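Local coordinates for protein pectate lyase (Bacillus, PDB 3VMV) that probably cleaves polygalacturonate (pectate) by beta-elimination, as a secreted lyase of polysaccharide lyase family 1, at residues V132-N137 with S168-E173; E163-S168 with D192-H197. All coordinates share one frame; numbering follows the deposited sequence.

In the fold
Contacts 1 and 2 sit about 11 Å apart, centre to centre, in the buried middle of the right-handed parallel beta-helix of this family. Strand 165-175 serves both: it lies between strand 132-135 on one flank and strand 192-197 on the other, and Ser168 belongs to both contacts. Along the chain the segments alternate, 132-137, 163-168, 168-173, 192-197, as expected when successive coils of a solenoid stack on one another. Contact 2 takes in the corner at Tyr164 and the strand up to Ser168, and contact 1 continues through the bend that follows. Probable backbone hydrogen bonds of Thr166 to Val132 and Ile134 tie the two together, so three neighbouring coils are joined in register.

Contact 1. Residues V132-N137 with S168-E173; sequences VWIDHN and SWNKFE
Asn170 grips the backbone of 132-137 with both ends of its amide. Asn170 ND2 donates to Ile134 O (3.0 Å), coming in from above the carbonyl plane, while Asn170 OD1 accepts from Asn137 N (2.8 Å). Asn170 CG stands beside its own backbone N (chi1 -56°), which carries the amide across to the 134-137 backbone. Ile134 O takes a second donor, Ser168 N at 2.9 Å, arriving nearly along the carbonyl axis, so this oxygen is held twice. Lys171 N to Asn137 O, 2.8 Å, carries the backbone pairing past the bend.

The side chains of Asn137 and Asn170 lie alongside each other with their amide planes only 11° apart. This is the asparagine stack of the beta-helix turn, where His136 and Trp169, both with left-handed backbone angles, each precede the asparagine; Asn170 N goes on to Asn199 OD1 in the following coil.

Within the bend the side chains of His136 and Trp169 run side by side, pointing the same way. Their rings are almost parallel (4°) but so offset that they hardly overlap, and it is Trp169 CB that sits over the centre of the His136 imidazole, 3.4 Å from the centroid, a CH-pi contact. Trp169 in turn stacks on His198. In the plane of its ring, His136 ND1 donates to Asp135 OD2 at 2.7 Å, which fixes the rotation of the imidazole. An alanine in place of His136 would probably leave Asp135 OD2 without this donor and open a gap beside Trp169 CB.

The other Asp135 oxygen, OD1, accepts Ser168 OG at 2.7 Å through its anti lone pair. Ser168 OG also accepts from Trp133 NE1 at 2.8 Å, somewhat out of the indole plane, so that a chain of hydrogen bonds runs from indole to carboxylate.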
ATOM      1  N   VAL A 132       4.623  -2.122   9.458  1.00 10.49           N
ATOM      2  CA  VAL A 132       3.291  -1.683   9.180  1.00  9.23           C
ATOM      3  C   VAL A 132       2.601  -2.743   8.345  1.00  9.09           C
ATOM      4  O   VAL A 132       3.180  -3.204   7.352  1.00  9.62           O
ATOM      5  CB  VAL A 132       3.347  -0.417   8.359  1.00  9.73           C
ATOM      6  CG1 VAL A 132       1.956   0.044   7.962  1.00 13.57           C
ATOM      7  CG2 VAL A 132       4.102   0.716   9.100  1.00 11.01           C
ATOM      8  N   TRP A 133       1.403  -3.134   8.760  1.00  9.88           N
ATOM      9  CA  TRP A 133       0.607  -4.128   8.048  1.00  9.19           C
ATOM     10  C   TRP A 133      -0.705  -3.470   7.595  1.00  9.83           C
ATOM     11  O   TRP A 133      -1.476  -2.997   8.447  1.00 10.32           O
ATOM     12  CB  TRP A 133       0.368  -5.289   9.012  1.00  9.70           C
ATOM     13  CG  TRP A 133      -0.331  -6.474   8.394  1.00 10.60           C
ATOM     14  CD1 TRP A 133      -0.312  -6.820   7.072  1.00 11.90           C
ATOM     15  CD2 TRP A 133      -1.068  -7.490   9.076  1.00 10.05           C
ATOM     16  NE1 TRP A 133      -1.028  -7.997   6.878  1.00 11.19           N
ATOM     17  CE2 TRP A 133      -1.511  -8.413   8.096  1.00  8.92           C
ATOM     18  CE3 TRP A 133      -1.432  -7.686  10.425  1.00 13.16           C
ATOM     19  CZ2 TRP A 133      -2.254  -9.541   8.418  1.00 12.85           C
ATOM     20  CZ3 TRP A 133      -2.163  -8.811  10.753  1.00 14.79           C
ATOM     21  CH2 TRP A 133      -2.588  -9.708   9.751  1.00 16.04           C
ATOM     22  N   ILE A 134      -0.913  -3.407   6.277  1.00  9.05           N
ATOM     23  CA  ILE A 134      -2.109  -2.803   5.673  1.00  8.93           C
ATOM     24  C   ILE A 134      -2.866  -3.982   5.055  1.00  7.92           C
ATOM     25  O   ILE A 134      -2.391  -4.510   4.049  1.00  8.93           O
ATOM     26  CB  ILE A 134      -1.668  -1.803   4.648  1.00  8.69           C
ATOM     27  CG1 ILE A 134      -0.996  -0.648   5.394  1.00  9.34           C
ATOM     28  CG2 ILE A 134      -2.897  -1.306   3.771  1.00 11.03           C
ATOM     29  CD1 ILE A 134      -0.189   0.303   4.476  1.00 11.62           C
ATOM     30  N   ASP A 135      -3.952  -4.395   5.712  1.00  7.97           N
ATOM     31  CA  ASP A 135      -4.596  -5.685   5.408  1.00  7.99           C
ATOM     32  C   ASP A 135      -6.100  -5.576   5.274  1.00  8.71           C
ATOM     33  O   ASP A 135      -6.777  -4.985   6.088  1.00  9.09           O
ATOM     34  CB  ASP A 135      -4.222  -6.656   6.527  1.00 10.07           C
ATOM     35  CG  ASP A 135      -4.866  -8.038   6.355  1.00 11.41           C
ATOM     36  OD1 ASP A 135      -4.359  -8.794   5.516  1.00 12.95           O
ATOM     37  OD2 ASP A 135      -5.855  -8.315   7.046  1.00 11.98           O
ATOM     38  N   HIS A 136      -6.655  -6.185   4.237  1.00  8.67           N
ATOM     39  CA  HIS A 136      -8.104  -6.332   4.129  1.00  9.58           C
ATOM     40  C   HIS A 136      -8.855  -5.007   4.076  1.00  9.73           C
ATOM     41  O   HIS A 136      -9.928  -4.866   4.631  1.00 10.48           O
ATOM     42  CB  HIS A 136      -8.666  -7.256   5.231  1.00 10.56           C
ATOM     43  CG  HIS A 136      -8.580  -8.714   4.891  1.00 10.19           C
ATOM     44  ND1 HIS A 136      -7.601  -9.539   5.402  1.00 10.66           N
ATOM     45  CD2 HIS A 136      -9.325  -9.482   4.054  1.00 11.92           C
ATOM     46  CE1 HIS A 136      -7.795 -10.774   4.952  1.00 12.88           C
ATOM     47  NE2 HIS A 136      -8.819 -10.762   4.115  1.00 13.70           N
ATOM     48  N   ASN A 137      -8.269  -4.057   3.348  1.00  9.80           N
ATOM     49  CA  ASN A 137      -8.902  -2.770   3.113  1.00  9.80           C
ATOM     50  C   ASN A 137      -9.359  -2.629   1.664  1.00 10.13           C
ATOM     51  O   ASN A 137      -9.061  -3.480   0.818  1.00 10.25           O
ATOM     52  CB  ASN A 137      -7.916  -1.668   3.410  1.00  9.83           C
ATOM     53  CG  ASN A 137      -7.244  -1.825   4.772  1.00 10.07           C
ATOM     54  OD1 ASN A 137      -5.982  -2.008   4.860  1.00 13.11           O
ATOM     55  ND2 ASN A 137      -8.004  -1.715   5.812  1.00  6.84           N
ATOM     56  N   SER A 168      -1.505  -6.512   2.173  1.00  7.80           N
ATOM     57  CA  SER A 168      -2.118  -7.811   1.885  1.00  8.10           C
ATOM     58  C   SER A 168      -3.626  -7.760   1.830  1.00  8.98           C
ATOM     59  O   SER A 168      -4.276  -7.071   2.606  1.00  8.97           O
ATOM     60  CB  SER A 168      -1.650  -8.824   2.943  1.00 10.45           C
ATOM     61  OG  SER A 168      -2.003  -8.429   4.259  1.00 11.51           O
ATOM     62  N   TRP A 169      -4.200  -8.564   0.935  1.00  8.35           N
ATOM     63  CA  TRP A 169      -5.656  -8.787   0.930  1.00  8.92           C
ATOM     64  C   TRP A 169      -6.502  -7.534   0.715  1.00  9.77           C
ATOM     65  O   TRP A 169      -7.643  -7.496   1.131  1.00 11.56           O
ATOM     66  CB  TRP A 169      -6.129  -9.527   2.210  1.00  8.78           C
ATOM     67  CG  TRP A 169      -5.511 -10.922   2.286  1.00  8.19           C
ATOM     68  CD1 TRP A 169      -4.486 -11.333   3.115  1.00 10.86           C
ATOM     69  CD2 TRP A 169      -5.939 -12.085   1.546  1.00 10.32           C
ATOM     70  NE1 TRP A 169      -4.264 -12.693   2.925  1.00 12.60           N
ATOM     71  CE2 TRP A 169      -5.117 -13.166   1.962  1.00 11.84           C
ATOM     72  CE3 TRP A 169      -6.920 -12.309   0.567  1.00 10.24           C
ATOM     73  CZ2 TRP A 169      -5.252 -14.472   1.429  1.00 11.00           C
ATOM     74  CZ3 TRP A 169      -7.065 -13.618   0.051  1.00 11.97           C
ATOM     75  CH2 TRP A 169      -6.218 -14.668   0.497  1.00 12.23           C
ATOM     76  N   ASN A 170      -5.938  -6.513   0.067  1.00  9.14           N
ATOM     77  CA  ASN A 170      -6.692  -5.287  -0.144  1.00  7.61           C
ATOM     78  C   ASN A 170      -7.252  -5.233  -1.531  1.00  9.68           C
ATOM     79  O   ASN A 170      -6.784  -5.945  -2.428  1.00 10.63           O
ATOM     80  CB  ASN A 170      -5.767  -4.064   0.004  1.00  8.36           C
ATOM     81  CG  ASN A 170      -5.049  -4.019   1.346  1.00  8.40           C
ATOM     82  OD1 ASN A 170      -5.659  -3.689   2.364  1.00  8.69           O
ATOM     83  ND2 ASN A 170      -3.723  -4.274   1.339  1.00  8.50           N
ATOM     84  N   LYS A 171      -8.236  -4.372  -1.742  1.00 10.16           N
ATOM     85  CA  LYS A 171      -8.652  -4.051  -3.123  1.00  8.06           C
ATOM     86  C   LYS A 171      -8.202  -2.627  -3.410  1.00 10.16           C
ATOM     87  O   LYS A 171      -8.374  -1.746  -2.572  1.00 10.77           O
ATOM     88  CB  LYS A 171     -10.156  -4.126  -3.272  1.00  8.99           C
ATOM     89  CG  LYS A 171     -10.718  -5.542  -3.012  1.00 10.23           C
ATOM     90  CD  LYS A 171     -12.227  -5.561  -3.325  1.00 13.67           C
ATOM     91  CE  LYS A 171     -12.781  -6.994  -3.194  1.00 20.57           C
ATOM     92  NZ  LYS A 171     -14.230  -7.010  -3.589  1.00 21.18           N
ATOM     93  N   PHE A 172      -7.555  -2.440  -4.567  1.00  8.27           N
ATOM     94  CA  PHE A 172      -7.177  -1.115  -5.079  1.00  9.41           C
ATOM     95  C   PHE A 172      -7.908  -1.010  -6.420  1.00  9.47           C
ATOM     96  O   PHE A 172      -7.644  -1.798  -7.335  1.00 10.62           O
ATOM     97  CB  PHE A 172      -5.674  -1.083  -5.398  1.00  9.67           C
ATOM     98  CG  PHE A 172      -4.763  -1.125  -4.202  1.00  9.14           C
ATOM     99  CD1 PHE A 172      -4.196   0.062  -3.720  1.00 11.09           C
ATOM    100  CD2 PHE A 172      -4.467  -2.331  -3.553  1.00  7.36           C
ATOM    101  CE1 PHE A 172      -3.328   0.073  -2.640  1.00 11.53           C
ATOM    102  CE2 PHE A 172      -3.596  -2.339  -2.475  1.00  8.67           C
ATOM    103  CZ  PHE A 172      -3.035  -1.119  -1.992  1.00  8.44           C
ATOM    104  N   GLU A 173      -8.818  -0.052  -6.583  1.00  9.83           N
ATOM    105  CA  GLU A 173      -9.631  -0.018  -7.773  1.00 10.21           C
ATOM    106  C   GLU A 173      -9.892   1.404  -8.185  1.00 10.64           C
ATOM    107  O   GLU A 173      -9.887   2.316  -7.368  1.00 11.43           O
ATOM    108  CB  GLU A 173     -10.981  -0.678  -7.514  1.00 12.93           C
ATOM    109  CG  GLU A 173     -10.891  -2.115  -6.991  1.00 11.96           C
ATOM    110  CD  GLU A 173     -12.234  -2.858  -7.055  1.00 13.34           C
ATOM    111  OE1 GLU A 173     -12.760  -3.245  -5.987  1.00 18.39           O
ATOM    112  OE2 GLU A 173     -12.769  -3.083  -8.177  1.00 15.28           O
TER

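Contact 2. Residues E163-S168 with D192-H197; sequences EYITVS and DKITYH
Strands 165-168 and 192-197 run parallel, their axes 4.7 Å apart at 11°, with Ile165, Thr166, Val167 and Ser168 level with Ile194, Thr195, Tyr196 and His197. They belong to neighbouring coils of the parallel beta-helix, joined by backbone bonds such as Val167 N to Thr195 O (2.8 Å).

On the face of Ile165 and Val167, Ile165 CD1 meets Ile194 CD1 at 3.6 Å, and Val167 CB rests against Tyr196 CD1; Met158 of a strand across the interior touches all four side chains.

At the start of the pair, Tyr164 and Lys193 both take left-handed backbone angles. Lys193 lies along the tyrosine ring, its CD 3.4 Å from Tyr164 CE1, and then bends at its last torsion (chi4 69°), bringing NZ between two carboxylates. Lys193 NZ forms salt bridges with Glu163 OE2, at a short 2.5 Å, and with Asp192 OD1 (3.0 Å), probably offsetting the repulsion between those like charges. A water donates to Glu163 OE2 and Asp192 OD1 as well, while Asp192 OD2 accepts from Asp215 N.

At the far end, Ser168 CB sits over one face of the His197 imidazole, toward its rim, 3.3 Å from His197 NE2.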
ATOM      1  N   GLU A 163      10.027   1.068   6.063  1.00 13.21           N
ATOM      2  CA  GLU A 163      10.671  -0.239   5.898  1.00 12.04           C
ATOM      3  C   GLU A 163       9.859  -1.279   6.628  1.00 11.11           C
ATOM      4  O   GLU A 163       9.265  -0.980   7.680  1.00 12.63           O
ATOM      5  CB  GLU A 163      12.086  -0.218   6.517  1.00 14.35           C
ATOM      6  CG  GLU A 163      12.983  -1.369   6.115  1.00 23.06           C
ATOM      7  CD  GLU A 163      14.440  -1.096   6.527  1.00 27.06           C
ATOM      8  OE1 GLU A 163      14.654  -0.142   7.295  1.00 26.84           O
ATOM      9  OE2 GLU A 163      15.358  -1.817   6.100  1.00 26.90           O
ATOM     10  N   TYR A 164       9.893  -2.520   6.121  1.00 11.31           N
ATOM     11  CA  TYR A 164       9.250  -3.672   6.768  1.00 13.75           C
ATOM     12  C   TYR A 164       7.739  -3.511   6.735  1.00 11.48           C
ATOM     13  O   TYR A 164       7.077  -3.365   7.772  1.00 10.96           O
ATOM     14  CB  TYR A 164       9.774  -3.916   8.226  1.00 11.68           C
ATOM     15  CG  TYR A 164      11.254  -4.238   8.300  1.00 12.25           C
ATOM     16  CD1 TYR A 164      11.737  -5.455   7.867  1.00 14.68           C
ATOM     17  CD2 TYR A 164      12.160  -3.304   8.815  1.00 13.72           C
ATOM     18  CE1 TYR A 164      13.094  -5.737   7.916  1.00 16.30           C
ATOM     19  CE2 TYR A 164      13.506  -3.581   8.885  1.00 16.72           C
ATOM     20  CZ  TYR A 164      13.951  -4.796   8.430  1.00 17.45           C
ATOM     21  OH  TYR A 164      15.288  -5.088   8.485  1.00 20.45           O
ATOM     22  N   ILE A 165       7.181  -3.527   5.525  1.00 11.09           N
ATOM     23  CA  ILE A 165       5.780  -3.177   5.314  1.00 10.39           C
ATOM     24  C   ILE A 165       5.135  -4.310   4.530  1.00  8.90           C
ATOM     25  O   ILE A 165       5.746  -4.797   3.564  1.00  9.32           O
ATOM     26  CB  ILE A 165       5.689  -1.884   4.517  1.00 11.57           C
ATOM     27  CG1 ILE A 165       6.568  -0.821   5.188  1.00 19.26           C
ATOM     28  CG2 ILE A 165       4.209  -1.445   4.362  1.00 12.19           C
ATOM     29  CD1 ILE A 165       6.600   0.498   4.514  1.00 26.86           C
ATOM     30  N   THR A 166       3.948  -4.754   4.963  1.00  9.78           N
ATOM     31  CA  THR A 166       3.185  -5.752   4.204  1.00  7.81           C
ATOM     32  C   THR A 166       1.828  -5.201   3.858  1.00  8.30           C
ATOM     33  O   THR A 166       1.126  -4.710   4.740  1.00  9.25           O
ATOM     34  CB  THR A 166       3.030  -7.037   4.994  1.00  9.04           C
ATOM     35  OG1 THR A 166       4.300  -7.687   5.099  1.00 11.00           O
ATOM     36  CG2 THR A 166       2.082  -8.018   4.283  1.00 10.91           C
ATOM     37  N   VAL A 167       1.479  -5.305   2.584  1.00  9.64           N
ATOM     38  CA  VAL A 167       0.225  -4.836   2.035  1.00  8.49           C
ATOM     39  C   VAL A 167      -0.455  -6.095   1.495  1.00  8.77           C
ATOM     40  O   VAL A 167      -0.001  -6.664   0.487  1.00  9.38           O
ATOM     41  CB  VAL A 167       0.524  -3.884   0.891  1.00  9.30           C
ATOM     42  CG1 VAL A 167      -0.755  -3.406   0.168  1.00 10.48           C
ATOM     43  CG2 VAL A 167       1.311  -2.672   1.448  1.00 11.02           C
ATOM     44  N   SER A 168      -1.505  -6.512   2.173  1.00  7.80           N
ATOM     45  CA  SER A 168      -2.118  -7.811   1.885  1.00  8.10           C
ATOM     46  C   SER A 168      -3.626  -7.760   1.830  1.00  8.98           C
ATOM     47  O   SER A 168      -4.276  -7.071   2.606  1.00  8.97           O
ATOM     48  CB  SER A 168      -1.650  -8.824   2.943  1.00 10.45           C
ATOM     49  OG  SER A 168      -2.003  -8.429   4.259  1.00 11.51           O
ATOM     50  N   ASP A 192      12.411   0.526   1.814  1.00 12.98           N
ATOM     51  CA  ASP A 192      12.916  -0.794   1.471  1.00 10.73           C
ATOM     52  C   ASP A 192      12.057  -1.842   2.136  1.00 11.32           C
ATOM     53  O   ASP A 192      11.393  -1.561   3.130  1.00 12.49           O
ATOM     54  CB  ASP A 192      14.340  -0.949   1.979  1.00 13.37           C
ATOM     55  CG  ASP A 192      15.108  -2.074   1.296  1.00 14.35           C
ATOM     56  OD1 ASP A 192      16.139  -2.534   1.856  1.00 15.90           O
ATOM     57  OD2 ASP A 192      14.747  -2.521   0.191  1.00 12.92           O
ATOM     58  N   LYS A 193      12.099  -3.067   1.602  1.00 10.66           N
ATOM     59  CA  LYS A 193      11.544  -4.248   2.272  1.00 10.57           C
ATOM     60  C   LYS A 193       9.997  -4.179   2.402  1.00  8.34           C
ATOM     61  O   LYS A 193       9.396  -4.029   3.505  1.00 10.09           O
ATOM     62  CB  LYS A 193      12.257  -4.525   3.598  1.00 12.29           C
ATOM     63  CG  LYS A 193      13.762  -4.750   3.414  1.00 13.92           C
ATOM     64  CD  LYS A 193      14.344  -5.094   4.775  1.00 18.24           C
ATOM     65  CE  LYS A 193      15.852  -5.009   4.767  1.00 23.97           C
ATOM     66  NZ  LYS A 193      16.307  -3.596   4.619  1.00 27.62           N
ATOM     67  N   ILE A 194       9.362  -4.242   1.230  1.00  9.49           N
ATOM     68  CA  ILE A 194       7.887  -4.201   1.116  1.00  9.64           C
ATOM     69  C   ILE A 194       7.380  -5.498   0.469  1.00  9.48           C
ATOM     70  O   ILE A 194       7.897  -5.903  -0.567  1.00  9.46           O
ATOM     71  CB  ILE A 194       7.465  -3.046   0.179  1.00 11.42           C
ATOM     72  CG1 ILE A 194       8.354  -1.803   0.369  1.00 12.99           C
ATOM     73  CG2 ILE A 194       5.956  -2.742   0.260  1.00 11.24           C
ATOM     74  CD1 ILE A 194       8.188  -1.130   1.762  1.00 15.25           C
ATOM     75  N   THR A 195       6.337  -6.087   1.043  1.00  9.05           N
ATOM     76  CA  THR A 195       5.655  -7.245   0.463  1.00  8.37           C
ATOM     77  C   THR A 195       4.249  -6.825   0.067  1.00  9.25           C
ATOM     78  O   THR A 195       3.526  -6.233   0.887  1.00  8.69           O
ATOM     79  CB  THR A 195       5.517  -8.325   1.559  1.00  8.58           C
ATOM     80  OG1 THR A 195       6.819  -8.714   1.999  1.00 10.36           O
ATOM     81  CG2 THR A 195       4.749  -9.566   1.039  1.00 10.45           C
ATOM     82  N   TYR A 196       3.824  -7.232  -1.124  1.00  8.38           N
ATOM     83  CA  TYR A 196       2.436  -7.123  -1.531  1.00  8.30           C
ATOM     84  C   TYR A 196       1.941  -8.520  -1.869  1.00  8.83           C
ATOM     85  O   TYR A 196       2.511  -9.174  -2.736  1.00  9.75           O
ATOM     86  CB  TYR A 196       2.299  -6.276  -2.793  1.00  8.70           C
ATOM     87  CG  TYR A 196       2.776  -4.852  -2.693  1.00  8.38           C
ATOM     88  CD1 TYR A 196       1.896  -3.820  -2.437  1.00  9.21           C
ATOM     89  CD2 TYR A 196       4.111  -4.533  -2.880  1.00  9.60           C
ATOM     90  CE1 TYR A 196       2.363  -2.496  -2.365  1.00  9.95           C
ATOM     91  CE2 TYR A 196       4.568  -3.201  -2.803  1.00 10.22           C
ATOM     92  CZ  TYR A 196       3.661  -2.208  -2.555  1.00 11.50           C
ATOM     93  OH  TYR A 196       4.146  -0.903  -2.470  1.00 12.44           O
ATOM     94  N   HIS A 197       0.880  -8.970  -1.214  1.00  7.95           N
ATOM     95  CA  HIS A 197       0.321 -10.270  -1.577  1.00  9.11           C
ATOM     96  C   HIS A 197      -1.173 -10.326  -1.439  1.00  7.57           C
ATOM     97  O   HIS A 197      -1.785  -9.675  -0.588  1.00  8.00           O
ATOM     98  CB  HIS A 197       1.032 -11.426  -0.790  1.00  7.68           C
ATOM     99  CG  HIS A 197       0.625 -11.552   0.641  1.00  8.43           C
ATOM    100  ND1 HIS A 197      -0.423 -12.358   1.049  1.00 11.26           N
ATOM    101  CD2 HIS A 197       1.122 -10.983   1.768  1.00  9.38           C
ATOM    102  CE1 HIS A 197      -0.541 -12.277   2.369  1.00 12.30           C
ATOM    103  NE2 HIS A 197       0.381 -11.442   2.826  1.00 11.41           N
TER
HETATM  104  O   HOH W   1      17.257  -1.271   4.090  1.00 37.34           O